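Local coordinates for pesticidal crystal protein Cry2Aa (Bacillus thuringiensis serovar kurstaki, PDB 1I5P) that kills dipteran and lepidopteran larvae by binding to their midgut epithelial cells and promoting colloid-osmotic lysis, at residues A122-F127 with N151-L156; G493-P498 with L619-F624; N544-V549 with D589-N594. One frame throughout, in Å; residues are numbered along the deposited sequence.

Contact 1 (A122-F127 with N151-L156)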
loop_
_atom_site.group_PDB
_atom_site.type_symbol
_atom_site.label_atom_id
_atom_site.label_comp_id
_atom_site.label_asym_id
_atom_site.label_seq_id
_atom_site.Cartn_x
_atom_site.Cartn_y
_atom_site.Cartn_z
ATOM N N ALA A 122 7.784 -29.730 1.306
ATOM C CA ALA A 122 8.801 -30.754 1.534
ATOM C C ALA A 122 10.170 -30.385 0.973
ATOM O O ALA A 122 11.178 -30.431 1.678
ATOM C CB ALA A 122 8.346 -32.081 0.934
ATOM N N ASN A 123 10.198 -30.040 -0.308
ATOM C CA ASN A 123 11.434 -29.678 -0.980
ATOM C C ASN A 123 12.160 -28.535 -0.277
ATOM O O ASN A 123 13.376 -28.575 -0.110
ATOM C CB ASN A 123 11.131 -29.288 -2.425
ATOM C CG ASN A 123 10.608 -30.453 -3.243
ATOM O OD1 ASN A 123 10.122 -30.269 -4.356
ATOM N ND2 ASN A 123 10.716 -31.664 -2.695
ATOM N N ILE A 124 11.411 -27.516 0.126
ATOM C CA ILE A 124 11.996 -26.368 0.807
ATOM C C ILE A 124 12.549 -26.748 2.174
ATOM O O ILE A 124 13.613 -26.267 2.570
ATOM C CB ILE A 124 10.965 -25.236 0.995
ATOM C CG1 ILE A 124 10.574 -24.662 -0.374
ATOM C CG2 ILE A 124 11.541 -24.157 1.897
ATOM C CD1 ILE A 124 9.473 -23.616 -0.318
ATOM N N ARG A 125 11.826 -27.596 2.902
ATOM C CA ARG A 125 12.288 -28.024 4.215
ATOM C C ARG A 125 13.574 -28.824 4.035
ATOM O O ARG A 125 14.524 -28.671 4.802
ATOM C CB ARG A 125 11.239 -28.895 4.910
ATOM C CG ARG A 125 11.713 -29.478 6.250
ATOM C CD ARG A 125 10.734 -30.518 6.765
ATOM N NE ARG A 125 10.310 -31.399 5.683
ATOM C CZ ARG A 125 11.084 -32.300 5.083
ATOM N NH1 ARG A 125 12.350 -32.475 5.456
ATOM N NH2 ARG A 125 10.592 -33.009 4.079
ATOM N N GLU A 126 13.591 -29.676 3.014
ATOM C CA GLU A 126 14.755 -30.506 2.717
ATOM C C GLU A 126 15.980 -29.644 2.434
ATOM O O GLU A 126 17.074 -29.929 2.928
ATOM C CB GLU A 126 14.460 -31.413 1.515
ATOM C CG GLU A 126 13.503 -32.557 1.838
ATOM C CD GLU A 126 12.863 -33.178 0.601
ATOM O OE1 GLU A 126 13.056 -32.643 -0.513
ATOM O OE2 GLU A 126 12.155 -34.197 0.747
ATOM N N PHE A 127 15.793 -28.591 1.642
ATOM C CA PHE A 127 16.891 -27.691 1.309
ATOM C C PHE A 127 17.457 -27.017 2.552
ATOM O O PHE A 127 18.665 -27.061 2.791
ATOM C CB PHE A 127 16.443 -26.603 0.333
ATOM C CG PHE A 127 17.475 -25.524 0.132
ATOM C CD1 PHE A 127 18.611 -25.766 -0.632
ATOM C CD2 PHE A 127 17.347 -24.291 0.771
ATOM C CE1 PHE A 127 19.613 -24.802 -0.759
ATOM C CE2 PHE A 127 18.344 -23.319 0.652
ATOM C CZ PHE A 127 19.479 -23.578 -0.115
ATOM N N ASN A 151 21.275 -26.295 -6.517
ATOM C CA ASN A 151 20.909 -26.650 -7.886
ATOM C C ASN A 151 19.635 -27.484 -7.944
ATOM O O ASN A 151 18.822 -27.325 -8.852
ATOM C CB ASN A 151 22.048 -27.419 -8.563
ATOM C CG ASN A 151 23.240 -26.540 -8.871
ATOM O OD1 ASN A 151 23.192 -25.328 -8.684
ATOM N ND2 ASN A 151 24.315 -27.147 -9.357
ATOM N N THR A 152 19.466 -28.377 -6.978
ATOM C CA THR A 152 18.287 -29.228 -6.934
ATOM C C THR A 152 17.040 -28.417 -6.568
ATOM O O THR A 152 15.998 -28.530 -7.220
ATOM C CB THR A 152 18.473 -30.360 -5.902
ATOM O OG1 THR A 152 19.651 -31.105 -6.225
ATOM C CG2 THR A 152 17.273 -31.301 -5.911
ATOM N N MET A 153 17.158 -27.601 -5.526
ATOM C CA MET A 153 16.048 -26.773 -5.066
ATOM C C MET A 153 15.598 -25.814 -6.165
ATOM O O MET A 153 14.399 -25.638 -6.395
ATOM C CB MET A 153 16.468 -25.982 -3.821
ATOM C CG MET A 153 15.363 -25.142 -3.192
ATOM S SD MET A 153 14.017 -26.125 -2.498
ATOM C CE MET A 153 12.759 -25.976 -3.769
ATOM N N GLN A 154 16.568 -25.203 -6.842
ATOM C CA GLN A 154 16.279 -24.254 -7.909
ATOM C C GLN A 154 15.438 -24.890 -8.998
ATOM O O GLN A 154 14.443 -24.312 -9.448
ATOM C CB GLN A 154 17.581 -23.718 -8.519
ATOM C CG GLN A 154 17.421 -23.026 -9.882
ATOM C CD GLN A 154 16.701 -21.676 -9.827
ATOM O OE1 GLN A 154 16.482 -21.037 -10.860
ATOM N NE2 GLN A 154 16.341 -21.237 -8.627
ATOM N N GLN A 155 15.843 -26.081 -9.425
ATOM C CA GLN A 155 15.123 -26.783 -10.474
ATOM C C GLN A 155 13.747 -27.192 -9.974
ATOM O O GLN A 155 12.776 -27.171 -10.727
ATOM C CB GLN A 155 15.913 -28.010 -10.926
ATOM C CG GLN A 155 15.294 -28.731 -12.112
ATOM C CD GLN A 155 15.056 -27.808 -13.287
ATOM O OE1 GLN A 155 15.980 -27.156 -13.774
ATOM N NE2 GLN A 155 13.811 -27.746 -13.752
ATOM N N LEU A 156 13.659 -27.559 -8.698
ATOM C CA LEU A 156 12.379 -27.951 -8.128
ATOM C C LEU A 156 11.417 -26.764 -8.104
ATOM O O LEU A 156 10.217 -26.929 -8.312
ATOM C CB LEU A 156 12.577 -28.518 -6.717
ATOM C CG LEU A 156 13.190 -29.924 -6.699
ATOM C CD1 LEU A 156 13.560 -30.322 -5.283
ATOM C CD2 LEU A 156 12.195 -30.918 -7.299
#
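M153 lays its thioether over the backbone turn between N123 and F127, with SD 3.5 Å from the carbonyl O of N123 and 3.8 Å from CB of F127. CG stands anti to the backbone N (chi1 -176°), directed at the facing helix, and the chain then bends at chi2 and chi3. The bends set CE of M153 against CB of N123 (3.9 Å) and, more loosely, CG1 of I124 (4.2 Å). M153 crosses F127 at about a right angle, its CB 3.8 Å from CD1 of the ring. SD of M153 lies 5.3 Å from the F127 centroid, obliquely, in a Met-aromatic contact. One turn on, L156 crosses the side chain of N123. Its CD1 touches OD1 and CG of N123, both at 3.6 Å, while CD2 also lies against OD1. That oxygen is not left to methyl groups alone, since it accepts a hydrogen bond from NE of R160, on the same helix as L156. The outer surroundings are helical too: F187 of helix 170-193 meets the F127 ring edge-to-face and touches M153, and L74 and W78 of helix 74-81 lie against I124. The axes of segments 122-127 and 151-156 are 10.1 Å apart at closest approach and run antiparallel at 163°. Such side-chain packing between neighbouring antiparallel helices is characteristic of the helical bundle formed by the N-terminal domain of delta-endotoxins.

Contact 2 (G493-P498 with L619-F624)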
loop_
_atom_site.group_PDB
_atom_site.type_symbol
_atom_site.label_atom_id
_atom_site.label_comp_id
_atom_site.label_asym_id
_atom_site.label_seq_id
_atom_site.Cartn_x
_atom_site.Cartn_y
_atom_site.Cartn_z
ATOM N N GLY A 493 18.784 2.194 5.985
ATOM C CA GLY A 493 18.299 2.937 4.833
ATOM C C GLY A 493 16.802 3.157 4.960
ATOM O O GLY A 493 16.165 2.572 5.835
ATOM N N PHE A 494 16.233 4.001 4.109
ATOM C CA PHE A 494 14.801 4.266 4.170
ATOM C C PHE A 494 14.275 4.853 2.870
ATOM O O PHE A 494 15.028 5.442 2.093
ATOM C CB PHE A 494 14.484 5.212 5.336
ATOM C CG PHE A 494 15.104 6.578 5.205
ATOM C CD1 PHE A 494 14.332 7.674 4.831
ATOM C CD2 PHE A 494 16.458 6.771 5.463
ATOM C CE1 PHE A 494 14.897 8.947 4.715
ATOM C CE2 PHE A 494 17.036 8.040 5.351
ATOM C CZ PHE A 494 16.253 9.128 4.976
ATOM N N THR A 495 12.974 4.698 2.641
ATOM C CA THR A 495 12.350 5.215 1.432
ATOM C C THR A 495 11.428 6.387 1.732
ATOM O O THR A 495 11.034 6.617 2.878
ATOM C CB THR A 495 11.495 4.138 0.724
ATOM O OG1 THR A 495 10.402 3.772 1.576
ATOM C CG2 THR A 495 12.320 2.907 0.417
ATOM N N ILE A 496 11.090 7.119 0.677
ATOM C CA ILE A 496 10.185 8.255 0.760
ATOM C C ILE A 496 9.313 8.202 -0.479
ATOM O O ILE A 496 9.826 8.239 -1.595
ATOM C CB ILE A 496 10.917 9.620 0.732
ATOM C CG1 ILE A 496 11.762 9.805 1.994
ATOM C CG2 ILE A 496 9.885 10.746 0.615
ATOM C CD1 ILE A 496 12.491 11.154 2.038
ATOM N N SER A 497 8.004 8.100 -0.290
ATOM C CA SER A 497 7.107 8.064 -1.427
ATOM C C SER A 497 7.141 9.419 -2.106
ATOM O O SER A 497 7.050 10.461 -1.444
ATOM C CB SER A 497 5.670 7.765 -0.990
ATOM O OG SER A 497 4.773 8.049 -2.051
ATOM N N PRO A 498 7.282 9.426 -3.436
ATOM C CA PRO A 498 7.320 10.671 -4.197
ATOM C C PRO A 498 6.044 11.466 -3.988
ATOM O O PRO A 498 6.004 12.662 -4.248
ATOM C CB PRO A 498 7.473 10.181 -5.632
ATOM C CG PRO A 498 8.320 8.956 -5.463
ATOM C CD PRO A 498 7.618 8.281 -4.301
ATOM N N LEU A 619 8.442 9.583 -11.308
ATOM C CA LEU A 619 9.299 9.559 -10.126
ATOM C C LEU A 619 8.595 8.481 -9.299
ATOM O O LEU A 619 7.519 8.725 -8.747
ATOM C CB LEU A 619 9.243 10.896 -9.384
ATOM C CG LEU A 619 10.518 11.423 -8.714
ATOM C CD1 LEU A 619 10.110 12.210 -7.480
ATOM C CD2 LEU A 619 11.468 10.295 -8.336
ATOM N N MET A 620 9.199 7.298 -9.223
ATOM C CA MET A 620 8.587 6.172 -8.522
ATOM C C MET A 620 8.946 5.933 -7.059
ATOM O O MET A 620 8.070 5.593 -6.257
ATOM C CB MET A 620 8.824 4.908 -9.343
ATOM C CG MET A 620 8.243 5.033 -10.749
ATOM S SD MET A 620 8.747 3.716 -11.840
ATOM C CE MET A 620 7.699 2.394 -11.211
ATOM N N ASN A 621 10.221 6.077 -6.705
ATOM C CA ASN A 621 10.627 5.897 -5.317
ATOM C C ASN A 621 11.906 6.656 -5.011
ATOM O O ASN A 621 12.736 6.898 -5.889
ATOM C CB ASN A 621 10.834 4.416 -4.973
ATOM C CG ASN A 621 10.511 4.103 -3.504
ATOM O OD1 ASN A 621 10.471 4.998 -2.653
ATOM N ND2 ASN A 621 10.281 2.824 -3.208
ATOM N N ILE A 622 12.045 7.026 -3.747
ATOM C CA ILE A 622 13.210 7.748 -3.269
ATOM C C ILE A 622 13.781 6.859 -2.181
ATOM O O ILE A 622 13.130 6.620 -1.161
ATOM C CB ILE A 622 12.801 9.119 -2.669
ATOM C CG1 ILE A 622 12.104 9.964 -3.739
ATOM C CG2 ILE A 622 14.028 9.851 -2.129
ATOM C CD1 ILE A 622 11.349 11.173 -3.178
ATOM N N MET A 623 14.987 6.354 -2.387
ATOM C CA MET A 623 15.569 5.483 -1.381
ATOM C C MET A 623 16.990 5.815 -0.981
ATOM O O MET A 623 17.866 5.998 -1.829
ATOM C CB MET A 623 15.495 4.024 -1.829
ATOM C CG MET A 623 15.907 3.808 -3.251
ATOM S SD MET A 623 14.483 3.553 -4.306
ATOM C CE MET A 623 15.255 2.578 -5.593
ATOM N N PHE A 624 17.194 5.905 0.331
ATOM C CA PHE A 624 18.502 6.186 0.904
ATOM C C PHE A 624 19.045 4.848 1.382
ATOM O O PHE A 624 18.428 4.169 2.209
ATOM C CB PHE A 624 18.383 7.163 2.074
ATOM C CG PHE A 624 17.821 8.499 1.686
ATOM C CD1 PHE A 624 16.459 8.662 1.496
ATOM C CD2 PHE A 624 18.661 9.589 1.478
ATOM C CE1 PHE A 624 15.932 9.890 1.106
ATOM C CE2 PHE A 624 18.141 10.829 1.083
ATOM C CZ PHE A 624 16.774 10.972 0.898
#
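F624 stacks on F494 across the two strands. Its CB lies over the F494 ring, 4.1 Å from the centroid and off-centre, in a CH-pi contact. CG, anti to the carbonyl carbon (chi1 -61°), faces CZ and CE2 of F494; CD1 of F624 comes 3.5 Å from CZ of F494, and CE1 reaches CD1 of I496 at 3.8 Å. The rings form an offset stack, centroids 4.5 Å apart and planes at 8°. F494 and F624 are a hydrogen-bonded antiparallel pair, bonded both ways. I496 N also bonds I622 O, whereas the return bond from I622 N is weak, and that same N-H makes a weak bond to OD1 of N621. I496 and I622 meet CB to CB on the face that carries the phenylalanines. Past the strand end, the P498 ring covers the backbone of 619-620, its CG 3.4 Å from O of L619. M620 and N621 form a classic beta bulge opposite R548 of strand 541-550. Strand 493-496 lies between strand 617-626 and strand 267-268, which runs parallel to it and bonds G493 and T495 through the backbone of M268. From strand 530-537, Y534 packs on I496 and I622, and L536 on F624.

Contact 3 (N544-V549 with D589-N594)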
loop_
_atom_site.group_PDB
_atom_site.type_symbol
_atom_site.label_atom_id
_atom_site.label_comp_id
_atom_site.label_asym_id
_atom_site.label_seq_id
_atom_site.Cartn_x
_atom_site.Cartn_y
_atom_site.Cartn_z
ATOM N N ASN A 544 23.684 6.619 0.103
ATOM C CA ASN A 544 23.739 6.767 -1.344
ATOM C C ASN A 544 22.275 6.963 -1.706
ATOM O O ASN A 544 21.417 6.169 -1.312
ATOM C CB ASN A 544 24.257 5.505 -2.033
ATOM C CG ASN A 544 25.761 5.437 -2.071
ATOM O OD1 ASN A 544 26.434 6.439 -2.312
ATOM N ND2 ASN A 544 26.303 4.243 -1.851
ATOM N N LEU A 545 21.988 8.040 -2.420
ATOM C CA LEU A 545 20.628 8.318 -2.826
ATOM C C LEU A 545 20.341 7.653 -4.157
ATOM O O LEU A 545 21.066 7.857 -5.138
ATOM C CB LEU A 545 20.396 9.825 -2.950
ATOM C CG LEU A 545 19.039 10.269 -3.505
ATOM C CD1 LEU A 545 17.925 9.878 -2.539
ATOM C CD2 LEU A 545 19.050 11.778 -3.717
ATOM N N TYR A 546 19.288 6.842 -4.178
ATOM C CA TYR A 546 18.860 6.157 -5.383
ATOM C C TYR A 546 17.460 6.637 -5.721
ATOM O O TYR A 546 16.592 6.714 -4.853
ATOM C CB TYR A 546 18.810 4.637 -5.174
ATOM C CG TYR A 546 20.151 3.943 -5.091
ATOM C CD1 TYR A 546 20.858 3.899 -3.893
ATOM C CD2 TYR A 546 20.713 3.324 -6.214
ATOM C CE1 TYR A 546 22.092 3.255 -3.804
ATOM C CE2 TYR A 546 21.949 2.678 -6.137
ATOM C CZ TYR A 546 22.632 2.647 -4.929
ATOM O OH TYR A 546 23.855 2.018 -4.854
ATOM N N LEU A 547 17.238 6.977 -6.980
ATOM C CA LEU A 547 15.914 7.398 -7.400
ATOM C C LEU A 547 15.385 6.340 -8.342
ATOM O O LEU A 547 16.007 6.043 -9.363
ATOM C CB LEU A 547 15.952 8.757 -8.111
ATOM C CG LEU A 547 16.355 9.971 -7.262
ATOM C CD1 LEU A 547 16.150 11.240 -8.068
ATOM C CD2 LEU A 547 15.523 10.025 -5.988
ATOM N N ARG A 548 14.261 5.738 -7.967
ATOM C CA ARG A 548 13.630 4.739 -8.812
ATOM C C ARG A 548 12.744 5.548 -9.744
ATOM O O ARG A 548 11.831 6.244 -9.299
ATOM C CB ARG A 548 12.790 3.754 -7.988
ATOM C CG ARG A 548 11.990 2.778 -8.846
ATOM C CD ARG A 548 11.566 1.529 -8.079
ATOM N NE ARG A 548 12.702 0.666 -7.761
ATOM C CZ ARG A 548 12.598 -0.547 -7.223
ATOM N NH1 ARG A 548 11.406 -1.054 -6.940
ATOM N NH2 ARG A 548 13.690 -1.259 -6.970
ATOM N N VAL A 549 13.028 5.473 -11.037
ATOM C CA VAL A 549 12.265 6.241 -12.005
ATOM C C VAL A 549 12.019 5.483 -13.292
ATOM O O VAL A 549 12.661 4.467 -13.574
ATOM C CB VAL A 549 13.001 7.553 -12.380
ATOM C CG1 VAL A 549 13.574 8.215 -11.134
ATOM C CG2 VAL A 549 14.115 7.255 -13.387
ATOM N N ASP A 589 16.827 2.026 -11.178
ATOM C CA ASP A 589 17.304 2.737 -10.001
ATOM C C ASP A 589 18.524 3.561 -10.375
ATOM O O ASP A 589 19.558 3.018 -10.747
ATOM C CB ASP A 589 17.644 1.749 -8.882
ATOM C CG ASP A 589 16.421 1.020 -8.367
ATOM O OD1 ASP A 589 15.305 1.549 -8.546
ATOM O OD2 ASP A 589 16.573 -0.071 -7.778
ATOM N N ILE A 590 18.383 4.878 -10.288
ATOM C CA ILE A 590 19.469 5.783 -10.626
ATOM C C ILE A 590 20.266 6.166 -9.390
ATOM O O ILE A 590 19.718 6.715 -8.429
ATOM C CB ILE A 590 18.951 7.086 -11.254
ATOM C CG1 ILE A 590 17.847 6.795 -12.276
ATOM C CG2 ILE A 590 20.114 7.832 -11.891
ATOM C CD1 ILE A 590 18.286 5.940 -13.459
ATOM N N ASN A 591 21.562 5.876 -9.418
ATOM C CA ASN A 591 22.439 6.216 -8.304
ATOM C C ASN A 591 22.788 7.696 -8.454
ATOM O O ASN A 591 23.558 8.082 -9.334
ATOM C CB ASN A 591 23.702 5.344 -8.348
ATOM C CG ASN A 591 24.585 5.510 -7.112
ATOM O OD1 ASN A 591 25.474 4.694 -6.856
ATOM N ND2 ASN A 591 24.348 6.567 -6.348
ATOM N N ILE A 592 22.194 8.525 -7.603
ATOM C CA ILE A 592 22.430 9.962 -7.646
ATOM C C ILE A 592 23.752 10.334 -6.992
ATOM O O ILE A 592 24.494 11.169 -7.499
ATOM C CB ILE A 592 21.301 10.733 -6.935
ATOM C CG1 ILE A 592 19.947 10.359 -7.550
ATOM C CG2 ILE A 592 21.542 12.225 -7.054
ATOM C CD1 ILE A 592 19.862 10.589 -9.050
ATOM N N GLY A 593 24.045 9.714 -5.859
ATOM C CA GLY A 593 25.285 10.012 -5.172
ATOM C C GLY A 593 25.151 9.963 -3.664
ATOM O O GLY A 593 24.073 9.698 -3.123
ATOM N N ASN A 594 26.261 10.224 -2.985
ATOM C CA ASN A 594 26.304 10.212 -1.537
ATOM C C ASN A 594 25.731 11.493 -0.939
ATOM O O ASN A 594 26.039 12.594 -1.391
ATOM C CB ASN A 594 27.746 10.013 -1.075
ATOM C CG ASN A 594 27.888 10.083 0.428
ATOM O OD1 ASN A 594 28.030 11.165 1.002
ATOM N ND2 ASN A 594 27.837 8.928 1.080
#
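R548 grips D589 side-on with two nitrogens. NE of R548 bonds OD1 of D589 at 2.9 Å and NH2 of R548 bonds OD2 of D589 at 3.2 Å, both nearly straight and both on syn lone pairs, with guanidinium and carboxylate planes 6° apart. The arginine chain bends at chi3 (-70°), and OD1 also lies against its CB and CG. In a second shell, K263 NZ makes a salt bridge and Y264 OH a hydrogen bond with OD2 of D589, S260 O accepts from NH2 of R548, and F587 makes a cation-pi contact with R548. Next along this face, the Y546 ring crosses N591 obliquely, CE2 3.9 Å from CB of N591. On the face of L545, L547 and I590 the contacts are apolar: I592 sets CG1 3.6 Å from CG of L547 and CB beside CD2 of L545, and V549 crosses I590 at about a right angle, CG2 against CG1. The backbones carrying them pair antiparallel, with a classic beta bulge where I592 and G593 both face L545; the backbone angles of G593 call for glycine. Strand 541-550 is flanked by 585-597 and 617-626, while V559 of strand 555-561 packs on L545, L547 and I592, and V568 of strand 564-571 on I590 and I592.

How the contacts relate
Contacts 2 and 3 belong to one sheet of the C-terminal beta sandwich, their centres 9 Å apart, and meet along the seam where strand 541-550 of contact 3 pairs with strand 617-626 of contact 2. There N621 O lies 2.8 Å from R548 N and M620 N 2.8 Å from R548 O, probable hydrogen bonds that set the bulge of contact 2 against the arginine of contact 3. M623 of contact 2 also packs its CE on CB of R548. In sequence, both segments of contact 3 fall between those of contact 2. Contact 1 lies apart in the N-terminal helical domain, its nearest atoms about 24 Å from contact 2 and about 20 Å from contact 3.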